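Local coordinates for general secretion pathway protein H (Vibrio cholerae, PDB 4DQ9) that forms part of the pseudopilus tip complex of the type II secretion system, which recognises and binds proteins to be exported, such as proteases and toxins, at residues Phe44-Ala49 with Gln54-Asp59; Asn21-Ala24 with Asp30-Val33; Gln114-Val117 with Val123-Phe126; Arg142-Ala145 with Leu151-Leu154; Ile35-Arg40 with Trp82-Arg87. All blocks are in the same frame, centred on the assembly; numbering follows the deposited sequence. Where two conformers were deposited one is given.

The pseudopilin fold here has helix 2-27 and two antiparallel four-stranded sheets. Contacts 1, 2, 3 and 5 all reach the sheet of strands 31-36, 41-48, 54-66 and 115-117. Contacts 1 and 2 touch directly: Leu45 N lies 2.9 Å from Gly32 O. Contacts 2 and 3 meet where Val33 N comes within 2.8 Å of Leu115 O. Contact 3 leads to the second sheet, which holds contact 4; Phe126 O is 2.9 Å from Ala145 N. Contact 2 uses the start of strand 31-36 and contact 5 its end; the centre of contact 5 lies about 23 Å from those of contacts 1 and 2. Contacts 1 and 5 each hold part of a different sodium site.

Contact 1: Phe44-Ala49 with Gln54-Asp59. With NA (sodium ion), chain D.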
# COMPACT_ATOMS: atom_id res chain seq x y z
N PHE A 44 -0.97 13.05 2.69
CA PHE A 44 -1.37 12.81 1.31
C PHE A 44 -0.17 12.24 0.60
O PHE A 44 0.85 12.89 0.52
CB PHE A 44 -1.88 14.12 0.71
CG PHE A 44 -3.09 14.65 1.50
CD1 PHE A 44 -4.35 14.23 1.18
CD2 PHE A 44 -2.87 15.60 2.50
CE1 PHE A 44 -5.46 14.69 1.92
CE2 PHE A 44 -4.02 16.04 3.23
CZ PHE A 44 -5.24 15.55 2.91
N LEU A 45 -0.28 10.98 0.19
CA LEU A 45 0.84 10.12 -0.27
C LEU A 45 0.71 9.76 -1.76
O LEU A 45 -0.38 9.72 -2.33
CB LEU A 45 0.83 8.83 0.52
CG LEU A 45 0.91 9.03 2.02
CD1 LEU A 45 0.60 7.73 2.76
CD2 LEU A 45 2.27 9.57 2.44
N GLN A 46 1.86 9.47 -2.39
CA GLN A 46 1.99 8.94 -3.70
C GLN A 46 2.74 7.62 -3.66
O GLN A 46 3.65 7.45 -2.90
CB GLN A 46 2.72 9.90 -4.60
CG GLN A 46 2.78 9.48 -6.09
CD GLN A 46 3.61 10.39 -6.99
OE1 GLN A 46 4.57 11.03 -6.53
NE2 GLN A 46 3.26 10.42 -8.33
N LEU A 47 2.28 6.67 -4.46
CA LEU A 47 2.97 5.38 -4.54
C LEU A 47 4.01 5.43 -5.74
O LEU A 47 3.67 5.83 -6.90
CB LEU A 47 1.93 4.31 -4.83
CG LEU A 47 2.53 2.91 -5.00
CD1 LEU A 47 3.30 2.52 -3.80
CD2 LEU A 47 1.43 1.88 -5.32
N THR A 48 5.26 5.10 -5.49
CA THR A 48 6.25 5.01 -6.57
C THR A 48 6.86 3.61 -6.41
O THR A 48 6.90 3.05 -5.28
CB THR A 48 7.41 6.04 -6.40
OG1 THR A 48 7.97 5.80 -5.09
CG2 THR A 48 6.79 7.49 -6.50
N ALA A 49 7.33 3.06 -7.51
CA ALA A 49 7.88 1.72 -7.49
C ALA A 49 9.20 1.73 -6.72
O ALA A 49 9.50 0.83 -5.96
CB ALA A 49 8.11 1.19 -8.93
N GLN A 54 5.21 7.62 -0.43
CA GLN A 54 5.94 8.79 0.05
C GLN A 54 5.02 9.95 0.14
O GLN A 54 4.03 10.01 -0.60
CB GLN A 54 7.20 9.11 -0.81
CG GLN A 54 8.25 7.99 -0.84
CD GLN A 54 9.01 7.78 0.49
OE1 GLN A 54 9.16 8.71 1.30
NE2 GLN A 54 9.50 6.57 0.71
N LYS A 55 5.32 10.93 0.99
CA LYS A 55 4.52 12.15 0.94
C LYS A 55 4.57 12.81 -0.47
O LYS A 55 5.63 12.87 -1.13
CB LYS A 55 4.98 13.16 2.01
CG LYS A 55 4.87 12.72 3.42
CD LYS A 55 5.41 13.85 4.33
CE LYS A 55 5.35 13.41 5.75
NZ LYS A 55 6.08 14.47 6.53
N TRP A 56 3.44 13.26 -0.97
CA TRP A 56 3.42 13.79 -2.37
C TRP A 56 3.97 15.20 -2.37
O TRP A 56 3.24 16.14 -2.01
CB TRP A 56 1.99 13.72 -2.93
CG TRP A 56 1.85 14.18 -4.31
CD1 TRP A 56 2.75 14.00 -5.33
CD2 TRP A 56 0.79 14.98 -4.88
NE1 TRP A 56 2.33 14.63 -6.47
CE2 TRP A 56 1.11 15.21 -6.23
CE3 TRP A 56 -0.41 15.52 -4.39
CZ2 TRP A 56 0.27 15.93 -7.08
CZ3 TRP A 56 -1.22 16.26 -5.27
CH2 TRP A 56 -0.87 16.44 -6.58
N GLN A 57 5.16 15.39 -2.94
CA GLN A 57 5.68 16.78 -3.03
C GLN A 57 5.21 17.36 -4.32
O GLN A 57 5.33 16.76 -5.38
CB GLN A 57 7.18 16.86 -2.77
CG GLN A 57 7.44 16.22 -1.44
CD GLN A 57 8.67 16.67 -0.77
OE1 GLN A 57 8.97 17.89 -0.71
NE2 GLN A 57 9.42 15.68 -0.21
N ASN A 58 4.50 18.49 -4.24
CA ASN A 58 3.81 18.96 -5.39
C ASN A 58 3.59 20.44 -5.27
O ASN A 58 3.75 20.99 -4.17
CB ASN A 58 2.50 18.24 -5.55
CG ASN A 58 1.49 18.65 -4.49
OD1 ASN A 58 0.70 19.57 -4.73
ND2 ASN A 58 1.56 18.07 -3.30
N ASP A 59 3.15 21.05 -6.36
CA ASP A 59 2.93 22.49 -6.40
C ASP A 59 1.48 22.88 -6.35
O ASP A 59 1.14 23.97 -6.80
CB ASP A 59 3.63 23.18 -7.64
CG ASP A 59 2.96 22.83 -9.00
OD1 ASP A 59 2.09 21.94 -9.08
OD2 ASP A 59 3.31 23.46 -10.02
NA NA D . 7.66 10.61 2.56
O HOH W 1 9.14 12.96 2.35
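This is a beta hairpin contact, made by the end of strand 41-48 and the start of strand 54-66. The pair lies at one side of the antiparallel four-stranded sheet, with strand 54-66 outermost within the chain. Gln46 and Gln54 form the hydrogen-bonded pair. Gln46 N donates to Gln54 O at 2.9 Å, and Gln54 N returns a bond to Gln46 O. Next comes the non-hydrogen-bonded pair Leu45 and Lys55, whose side chains lean apart. Beyond it Trp56 N donates to Phe44 O at 3.0 Å.

Leu45 reaches over the backbone of the partner strand, and its CD2 lies 3.6 Å from Lys55 N. Gln46 runs out extended, with CG anti to the backbone N (chi1 -174°). This carries its amide to the indole of Trp56, and the two planes are 67° apart. Gln46 OE1 comes within 3.7 Å of Trp56 CD1. One face of the indole is covered by Asn58 CB, and its ring also meets Phe31 edge-to-face. Helix 2-27 packs on Trp56 through Leu19, Leu20 and Glu23.

A sodium ion is bound beside the start of strand 54-66. Gln54 bends at chi2 (-71°), and its OE1 binds the metal while its NE2 donates to Lys51 O. Glu110 and a water are further ligands. The bond from Gln54 OE1 to the sodium ion measures 2.7 Å.

Contact 2: Asn21-Ala24 with Asp30-Val33; sequences NEEA and DFGV
Phe31 meets Glu23 and Ala24 obliquely, through ring atoms CD1, CE1 and CZ, and these three residues make the contact. Phe31 has the most surface buried. Its CG stands anti to the carbonyl carbon (chi1 -63°), which sends the ring from the strand towards the helix.

Ala24 presents both its methyl group and its backbone. Ala24 CB lies 3.9 Å from Phe31 CD1, an ordinary apolar contact. Ala24 N lies 3.8 Å from Phe31 CE1, so the ring sits close against the helix backbone.

This is helix-on-sheet packing near the end of helix 2-27, the long N-terminal helix of the pseudopilin fold. The helix lies against the sheet that contains strand 31-36. The chain turns back after the helix, and the Phe31 side chain bridges the strand and the last turns of the helix. Leu20 also packs on Phe31 from the helix.

Glu23 supplies the aliphatic part of its side chain. Its CG comes to 3.7 Å from Phe31 CZ and its CB approaches CE1. The chain then bends at chi2 (72°), and the carboxylate plane stands 85° from the ring plane. The polar end has a different partner: Glu23 OE1 makes a salt bridge with Lys60 NZ.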
# COMPACT_ATOMS: atom_id res chain seq x y z
N ASN A 21 -7.82 12.68 -6.37
CA ASN A 21 -8.61 11.82 -7.26
C ASN A 21 -8.38 12.27 -8.70
O ASN A 21 -8.03 11.49 -9.59
CB ASN A 21 -10.08 11.81 -6.88
CG ASN A 21 -10.93 11.11 -7.85
OD1 ASN A 21 -10.73 9.89 -8.15
ND2 ASN A 21 -11.95 11.80 -8.32
N GLU A 22 -8.48 13.58 -8.91
CA GLU A 22 -8.18 14.22 -10.19
C GLU A 22 -6.74 13.98 -10.66
O GLU A 22 -6.55 13.61 -11.79
CB GLU A 22 -8.46 15.71 -10.01
CG GLU A 22 -8.22 16.65 -11.20
CD GLU A 22 -8.67 18.07 -10.89
OE1 GLU A 22 -8.69 18.53 -9.72
OE2 GLU A 22 -8.90 18.80 -11.83
N GLU A 23 -5.77 14.04 -9.73
CA GLU A 23 -4.37 13.85 -10.05
C GLU A 23 -4.18 12.42 -10.51
O GLU A 23 -3.46 12.16 -11.50
CB GLU A 23 -3.45 14.19 -8.91
CG GLU A 23 -2.05 14.38 -9.35
CD GLU A 23 -1.79 15.62 -10.13
OE1 GLU A 23 -2.55 16.65 -10.14
OE2 GLU A 23 -0.75 15.60 -10.69
N ALA A 24 -4.78 11.47 -9.78
CA ALA A 24 -4.63 10.03 -10.09
C ALA A 24 -5.13 9.80 -11.52
O ALA A 24 -4.48 9.13 -12.34
CB ALA A 24 -5.40 9.13 -9.07
N ASP A 30 -0.93 6.41 -8.65
CA ASP A 30 -1.82 6.12 -7.50
C ASP A 30 -1.38 6.99 -6.32
O ASP A 30 -0.16 7.24 -6.07
CB ASP A 30 -1.74 4.69 -7.03
CG ASP A 30 -2.34 3.67 -7.97
OD1 ASP A 30 -3.09 3.95 -8.90
OD2 ASP A 30 -2.02 2.48 -7.73
N PHE A 31 -2.37 7.49 -5.59
CA PHE A 31 -2.21 8.29 -4.39
C PHE A 31 -2.96 7.68 -3.23
O PHE A 31 -3.56 6.64 -3.40
CB PHE A 31 -2.68 9.73 -4.69
CG PHE A 31 -1.86 10.40 -5.75
CD1 PHE A 31 -2.16 10.27 -7.13
CD2 PHE A 31 -0.73 11.17 -5.42
CE1 PHE A 31 -1.41 10.87 -8.09
CE2 PHE A 31 0.04 11.73 -6.41
CZ PHE A 31 -0.28 11.63 -7.72
N GLY A 32 -2.86 8.27 -2.07
CA GLY A 32 -3.50 7.69 -0.94
C GLY A 32 -3.58 8.72 0.18
O GLY A 32 -2.86 9.71 0.16
N VAL A 33 -4.41 8.44 1.21
CA VAL A 33 -4.49 9.31 2.36
C VAL A 33 -4.27 8.42 3.60
O VAL A 33 -4.85 7.34 3.73
CB VAL A 33 -5.82 10.01 2.52
CG1 VAL A 33 -5.80 10.75 3.84
CG2 VAL A 33 -6.13 10.84 1.34

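Contact 3: Gln114-Val117 with Val123-Phe126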
# COMPACT_ATOMS: atom_id res chain seq x y z
N GLN A 114 -4.61 4.27 4.51
CA GLN A 114 -5.80 3.43 4.63
C GLN A 114 -6.73 3.73 3.48
O GLN A 114 -7.56 2.88 3.12
CB GLN A 114 -6.59 3.66 5.91
CG GLN A 114 -5.77 3.44 7.12
CD GLN A 114 -5.22 4.80 7.66
OE1 GLN A 114 -5.05 5.83 6.90
NE2 GLN A 114 -5.02 4.85 8.96
N LEU A 115 -6.59 4.88 2.87
CA LEU A 115 -7.42 5.28 1.72
C LEU A 115 -6.65 5.28 0.44
O LEU A 115 -5.72 6.09 0.31
CB LEU A 115 -8.13 6.63 1.95
CG LEU A 115 -8.81 6.93 3.28
CD1 LEU A 115 -9.43 8.36 3.21
CD2 LEU A 115 -9.85 5.84 3.52
N PHE A 116 -6.97 4.39 -0.49
CA PHE A 116 -6.35 4.37 -1.77
C PHE A 116 -7.10 5.21 -2.75
O PHE A 116 -8.35 5.17 -2.82
CB PHE A 116 -6.15 2.94 -2.28
CG PHE A 116 -5.44 2.05 -1.30
CD1 PHE A 116 -4.04 2.14 -1.19
CD2 PHE A 116 -6.10 1.13 -0.54
CE1 PHE A 116 -3.38 1.28 -0.28
CE2 PHE A 116 -5.40 0.34 0.46
CZ PHE A 116 -4.01 0.42 0.50
N VAL A 117 -6.34 5.95 -3.54
CA VAL A 117 -6.87 6.89 -4.52
C VAL A 117 -6.18 6.49 -5.83
O VAL A 117 -5.12 7.04 -6.16
CB VAL A 117 -6.66 8.34 -4.12
CG1 VAL A 117 -7.25 9.37 -5.22
CG2 VAL A 117 -7.26 8.60 -2.73
N VAL A 123 -11.84 4.91 -5.30
CA VAL A 123 -11.36 5.41 -4.02
C VAL A 123 -11.92 4.42 -3.00
O VAL A 123 -13.09 4.03 -3.06
CB VAL A 123 -11.83 6.90 -3.72
CG1 VAL A 123 -11.51 7.33 -2.30
CG2 VAL A 123 -11.33 7.94 -4.78
N THR A 124 -11.08 4.13 -2.03
CA THR A 124 -11.52 3.29 -0.91
C THR A 124 -12.80 3.83 -0.23
O THR A 124 -12.84 5.02 0.09
CB THR A 124 -10.45 3.21 0.16
OG1 THR A 124 -9.20 2.79 -0.42
CG2 THR A 124 -10.87 2.46 1.41
N PRO A 125 -13.86 2.97 -0.04
CA PRO A 125 -15.07 3.50 0.60
C PRO A 125 -14.80 3.86 2.02
O PRO A 125 -14.24 3.06 2.73
CB PRO A 125 -16.07 2.42 0.40
CG PRO A 125 -15.55 1.58 -0.76
CD PRO A 125 -14.10 1.64 -0.66
N PHE A 126 -15.19 5.06 2.43
CA PHE A 126 -14.91 5.46 3.82
C PHE A 126 -15.80 6.65 4.18
O PHE A 126 -16.37 7.32 3.28
CB PHE A 126 -13.41 5.87 3.99
CG PHE A 126 -13.12 7.25 3.41
CD1 PHE A 126 -12.94 7.51 2.00
CD2 PHE A 126 -13.16 8.41 4.25
CE1 PHE A 126 -12.79 8.77 1.49
CE2 PHE A 126 -13.01 9.66 3.72
CZ PHE A 126 -12.81 9.92 2.34
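Leu115 packs its two methyl groups on Phe126, and this is the tight, buried part of the contact. Leu115 CD1 sits over the centre of one ring face, 3.6 Å from the ring centroid and 1° off the normal, a CH-pi contact. Leu115 CD2 lies beside the ring base, 3.6 Å from Phe126 CG. The Phe126 side chain stands between its own backbone N and carbonyl carbon (chi1 76°), which turns the ring to Leu115. Phe13 and Leu17 of helix 2-27 pack on the same ring.

Packing is looser at the single Val117-Val123 bridge, where Val117 CG1 and Val123 CG2 come no nearer than 4.3 Å. Phe116 is partly exposed and reaches Gly52 of the second subunit. On the strand's other flank Gln114 and Leu115 form a classic beta bulge opposite Val33.

Thr124 helps join edge strand 115-117 of the first sheet to the loop leading into strand 126-132 of the second. Phe116 N donates to Thr124 OG1 at 2.7 Å, and Thr124 N donates to Phe116 O at 3.0 Å. Thr124 OG1 also donates to Ala49 O of the second subunit. One hydroxyl therefore serves both the chain's own fold and the contact with that subunit.

Contact 4: Arg142-Ala145 with Leu151-Leu154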
# COMPACT_ATOMS: atom_id res chain seq x y z
N ARG A 142 -18.52 15.75 7.59
CA ARG A 142 -17.91 14.49 7.14
C ARG A 142 -17.71 14.51 5.64
O ARG A 142 -18.37 15.23 4.90
CB ARG A 142 -18.71 13.28 7.56
CG ARG A 142 -20.02 13.18 7.07
CD ARG A 142 -20.87 12.17 7.92
NE ARG A 142 -22.22 12.08 7.34
CZ ARG A 142 -23.22 12.95 7.56
NH1 ARG A 142 -23.08 13.96 8.37
NH2 ARG A 142 -24.42 12.76 6.98
N VAL A 143 -16.69 13.76 5.24
CA VAL A 143 -16.46 13.50 3.85
C VAL A 143 -16.56 11.99 3.67
O VAL A 143 -15.96 11.25 4.47
CB VAL A 143 -15.08 13.98 3.43
CG1 VAL A 143 -14.83 13.55 2.01
CG2 VAL A 143 -15.00 15.53 3.49
N THR A 144 -17.28 11.54 2.64
CA THR A 144 -17.48 10.13 2.40
C THR A 144 -17.12 9.81 0.96
O THR A 144 -17.48 10.58 0.05
CB THR A 144 -18.92 9.69 2.61
OG1 THR A 144 -19.75 10.38 1.64
CG2 THR A 144 -19.39 10.03 3.95
N ALA A 145 -16.55 8.65 0.74
CA ALA A 145 -16.46 8.09 -0.60
C ALA A 145 -17.26 6.83 -0.68
O ALA A 145 -17.16 6.04 0.16
CB ALA A 145 -15.00 7.76 -0.94
N LEU A 151 -17.97 11.12 -4.22
CA LEU A 151 -17.34 11.70 -3.04
C LEU A 151 -18.32 12.76 -2.61
O LEU A 151 -18.82 13.48 -3.51
CB LEU A 151 -16.02 12.35 -3.44
CG LEU A 151 -14.74 11.46 -3.58
CD1 LEU A 151 -14.96 9.91 -3.48
CD2 LEU A 151 -13.97 11.85 -4.81
N ARG A 152 -18.57 12.90 -1.32
CA ARG A 152 -19.61 13.83 -0.79
C ARG A 152 -19.06 14.55 0.42
O ARG A 152 -18.36 13.94 1.22
CB ARG A 152 -20.84 13.07 -0.32
CG ARG A 152 -21.75 12.56 -1.36
CD ARG A 152 -22.93 13.50 -1.55
NE ARG A 152 -24.11 13.17 -0.77
CZ ARG A 152 -25.23 13.89 -0.82
NH1 ARG A 152 -25.26 14.96 -1.61
NH2 ARG A 152 -26.30 13.56 -0.11
N LEU A 153 -19.42 15.81 0.59
CA LEU A 153 -19.18 16.56 1.79
C LEU A 153 -20.57 16.70 2.45
O LEU A 153 -21.51 17.15 1.79
CB LEU A 153 -18.70 17.93 1.43
CG LEU A 153 -18.57 18.89 2.61
CD1 LEU A 153 -17.53 18.52 3.64
CD2 LEU A 153 -18.21 20.16 1.93
N LEU A 154 -20.68 16.23 3.68
CA LEU A 154 -22.00 16.23 4.37
C LEU A 154 -21.90 17.06 5.65
O LEU A 154 -20.98 16.94 6.45
CB LEU A 154 -22.49 14.84 4.69
CG LEU A 154 -22.59 13.88 3.50
CD1 LEU A 154 -22.30 12.47 3.91
CD2 LEU A 154 -23.92 13.90 2.88
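Strands 141-145 and 151-154 run antiparallel, with segment axes 4.8 Å apart at closest approach and 160° between their directions. They form a beta hairpin at one side of the second four-stranded sheet, where strand 151-154 is outermost within the chain. Two hydrogen-bonded pairs, Arg142 with Leu154 and Thr144 with Arg152, alternate with the non-hydrogen-bonded pairs Val143 with Leu153 and Ala145 with Leu151. Each hydrogen-bonded pair has two bonds, and Leu154 N to Arg142 O is the shortest at 2.8 Å.

Arg142, Thr144, Arg152 and Leu154 share one face of the sheet. Arg142 CG stands between the backbone N and the carbonyl carbon (chi1 62°), and the extended chain carries the guanidinium across to Leu154. Leu154 CB lies over the centre of one guanidinium face, 3.5 Å above its plane. Leu154 CD1 adds a contact at 3.5 Å to Arg142 NE. Thr144 lies beside Arg152, and its OG1 is 3.5 Å from Arg152 CB. The Thr144 and Leu154 side chains cross at about a right angle, with Thr144 CG2 against Leu154 CD1.

Val143, Ala145, Leu151 and Leu153 take the other face, the one against helix 2-27. Val143 CG2 touches Leu153 CD1 at 3.9 Å. Ala145 CB and Leu151 CD1 also meet, though their modelled separation is doubtfully short. Val143 packs on Phe13, Tyr14 and Leu17, and Leu151 on Leu18.

The two faces differ: the helix side is apolar. On the other face Arg142 rests its flat group on a leucine while its NH1 donates to Gln140 O and Ala155 O, tying the hairpin to its flanking residues.

Contact 5: Ile35-Arg40 with Trp82-Arg87. With NA (sodium ion), chain C.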
# COMPACT_ATOMS: atom_id res chain seq x y z
N ILE A 35 -4.74 8.42 7.57
CA ILE A 35 -5.36 9.11 8.65
C ILE A 35 -4.74 8.61 9.97
O ILE A 35 -4.69 7.41 10.22
CB ILE A 35 -6.86 8.71 8.61
CG1 ILE A 35 -7.50 8.95 7.23
CG2 ILE A 35 -7.63 9.47 9.75
CD1 ILE A 35 -8.91 8.30 7.03
N ASP A 36 -4.30 9.53 10.83
CA ASP A 36 -3.71 9.22 12.14
C ASP A 36 -4.62 9.86 13.18
O ASP A 36 -4.58 11.03 13.44
CB ASP A 36 -2.31 9.72 12.21
CG ASP A 36 -1.30 8.99 11.18
OD1 ASP A 36 -1.32 7.71 11.03
OD2 ASP A 36 -0.30 9.65 10.63
N VAL A 37 -5.53 9.07 13.72
CA VAL A 37 -6.58 9.59 14.59
C VAL A 37 -5.97 10.09 15.87
O VAL A 37 -6.45 11.01 16.45
CB VAL A 37 -7.70 8.54 14.85
CG1 VAL A 37 -8.47 8.23 13.60
CG2 VAL A 37 -7.28 7.18 15.50
N ASP A 38 -4.88 9.44 16.33
CA ASP A 38 -4.34 9.87 17.62
C ASP A 38 -3.65 11.21 17.59
O ASP A 38 -3.67 11.89 18.61
CB ASP A 38 -3.45 8.76 18.21
CG ASP A 38 -4.23 7.47 18.47
OD1 ASP A 38 -5.48 7.54 18.60
OD2 ASP A 38 -3.63 6.37 18.49
N THR A 39 -3.07 11.63 16.47
CA THR A 39 -2.38 12.88 16.31
C THR A 39 -3.24 13.88 15.47
O THR A 39 -2.81 15.01 15.30
CB THR A 39 -0.99 12.67 15.63
OG1 THR A 39 -1.24 11.98 14.38
CG2 THR A 39 -0.06 11.87 16.58
N ARG A 40 -4.39 13.45 15.00
CA ARG A 40 -5.34 14.26 14.25
C ARG A 40 -4.67 14.76 12.95
O ARG A 40 -4.85 15.91 12.57
CB ARG A 40 -5.87 15.41 15.11
CG ARG A 40 -6.43 14.91 16.49
CD ARG A 40 -6.72 15.94 17.56
NE ARG A 40 -5.53 16.73 17.95
CZ ARG A 40 -5.29 17.99 17.58
NH1 ARG A 40 -6.20 18.71 16.95
NH2 ARG A 40 -4.14 18.60 17.91
N TRP A 82 -16.42 2.89 13.73
CA TRP A 82 -15.46 4.02 13.91
C TRP A 82 -14.15 3.45 14.43
O TRP A 82 -14.13 2.51 15.25
CB TRP A 82 -15.99 5.12 14.87
CG TRP A 82 -17.19 5.82 14.38
CD1 TRP A 82 -18.51 5.67 14.81
CD2 TRP A 82 -17.22 6.80 13.35
NE1 TRP A 82 -19.30 6.55 14.13
CE2 TRP A 82 -18.54 7.24 13.22
CE3 TRP A 82 -16.24 7.41 12.54
CZ2 TRP A 82 -18.88 8.23 12.27
CZ3 TRP A 82 -16.58 8.32 11.61
CH2 TRP A 82 -17.89 8.75 11.46
N GLN A 83 -13.04 4.00 13.93
CA GLN A 83 -11.71 3.50 14.21
C GLN A 83 -11.09 3.96 15.51
O GLN A 83 -10.28 3.22 16.11
CB GLN A 83 -10.78 3.80 13.04
CG GLN A 83 -11.24 3.00 11.82
CD GLN A 83 -10.55 1.67 11.62
OE1 GLN A 83 -9.55 1.36 12.22
NE2 GLN A 83 -11.05 0.91 10.66
N LYS A 84 -11.43 5.16 15.94
CA LYS A 84 -10.76 5.72 17.11
C LYS A 84 -11.27 5.00 18.37
O LYS A 84 -12.49 4.81 18.53
CB LYS A 84 -11.01 7.24 17.13
CG LYS A 84 -10.17 7.97 18.22
CD LYS A 84 -10.20 9.48 18.13
CE LYS A 84 -9.12 10.14 19.02
NZ LYS A 84 -9.47 11.57 19.25
N ASP A 85 -10.37 4.74 19.32
CA ASP A 85 -10.77 4.17 20.62
C ASP A 85 -11.26 5.29 21.53
O ASP A 85 -11.23 6.44 21.16
CB ASP A 85 -9.64 3.33 21.23
CG ASP A 85 -8.44 4.09 21.55
OD1 ASP A 85 -8.48 5.08 22.27
OD2 ASP A 85 -7.34 3.68 21.13
N ASP A 86 -11.75 4.94 22.74
CA ASP A 86 -12.31 5.87 23.67
C ASP A 86 -11.34 6.68 24.50
O ASP A 86 -11.76 7.56 25.23
CB ASP A 86 -13.16 5.08 24.67
CG ASP A 86 -14.48 4.72 24.15
OD1 ASP A 86 -14.91 5.26 23.11
OD2 ASP A 86 -15.15 3.94 24.86
N ARG A 87 -10.06 6.38 24.49
CA ARG A 87 -9.15 7.11 25.31
C ARG A 87 -9.15 8.56 25.00
O ARG A 87 -9.37 8.99 23.82
CB ARG A 87 -7.73 6.61 25.13
CG ARG A 87 -7.53 5.25 25.64
CD ARG A 87 -6.16 4.65 25.46
NE ARG A 87 -5.88 4.46 24.05
CZ ARG A 87 -4.76 3.96 23.58
NH1 ARG A 87 -3.82 3.55 24.42
NH2 ARG A 87 -4.63 3.82 22.26
NA NA C . -1.40 11.22 8.70
O HOH W 2 -8.89 12.33 16.45
O HOH W 3 -7.42 5.27 18.67
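Val37 and Lys84 meet where the turn after strand 31-36 faces the loop of residues 82-87. This is a surface contact between the end of a strand of the pseudopilin sheet and the long loop that precedes strand 115-117.

Ile35 and Asp36 end the strand. Ile35 N is held by Gln114 OE1. Asp36 OD2 binds a sodium ion at 2.7 Å, and Thr43 OG1 is a second ligand. The same OD2 accepts a bond from Arg34 NE.

Val37 carries the direct packing. Its CG2 lies 4.0 Å from Lys84 CG, and the two side chains lie alongside, running in opposite senses. With CG anti to the backbone N (chi1 -172°) and the chain extended, Lys84 lays its methylenes past the valine. A water joins the Val37 backbone carbonyl to the lysine amine, donating to Val37 O at 2.8 Å and accepting from Lys84 NZ.

Asp38 works through a second water. Its OD1 accepts from this water, which accepts in turn from Asp85 N. Asp38 OD2 is bonded to Asn90 ND2. Across from the turn, Arg87 holds Asp85 by the side edge of its guanidinium, NE to OD1 and NH2 to OD2. Arg87 N also donates to Asp85 OD1, closing an Asx turn. In the salt bridge Arg87 NH2 reaches Asp85 OD2 on its syn side, somewhat out of the carboxylate plane, at 2.9 Å.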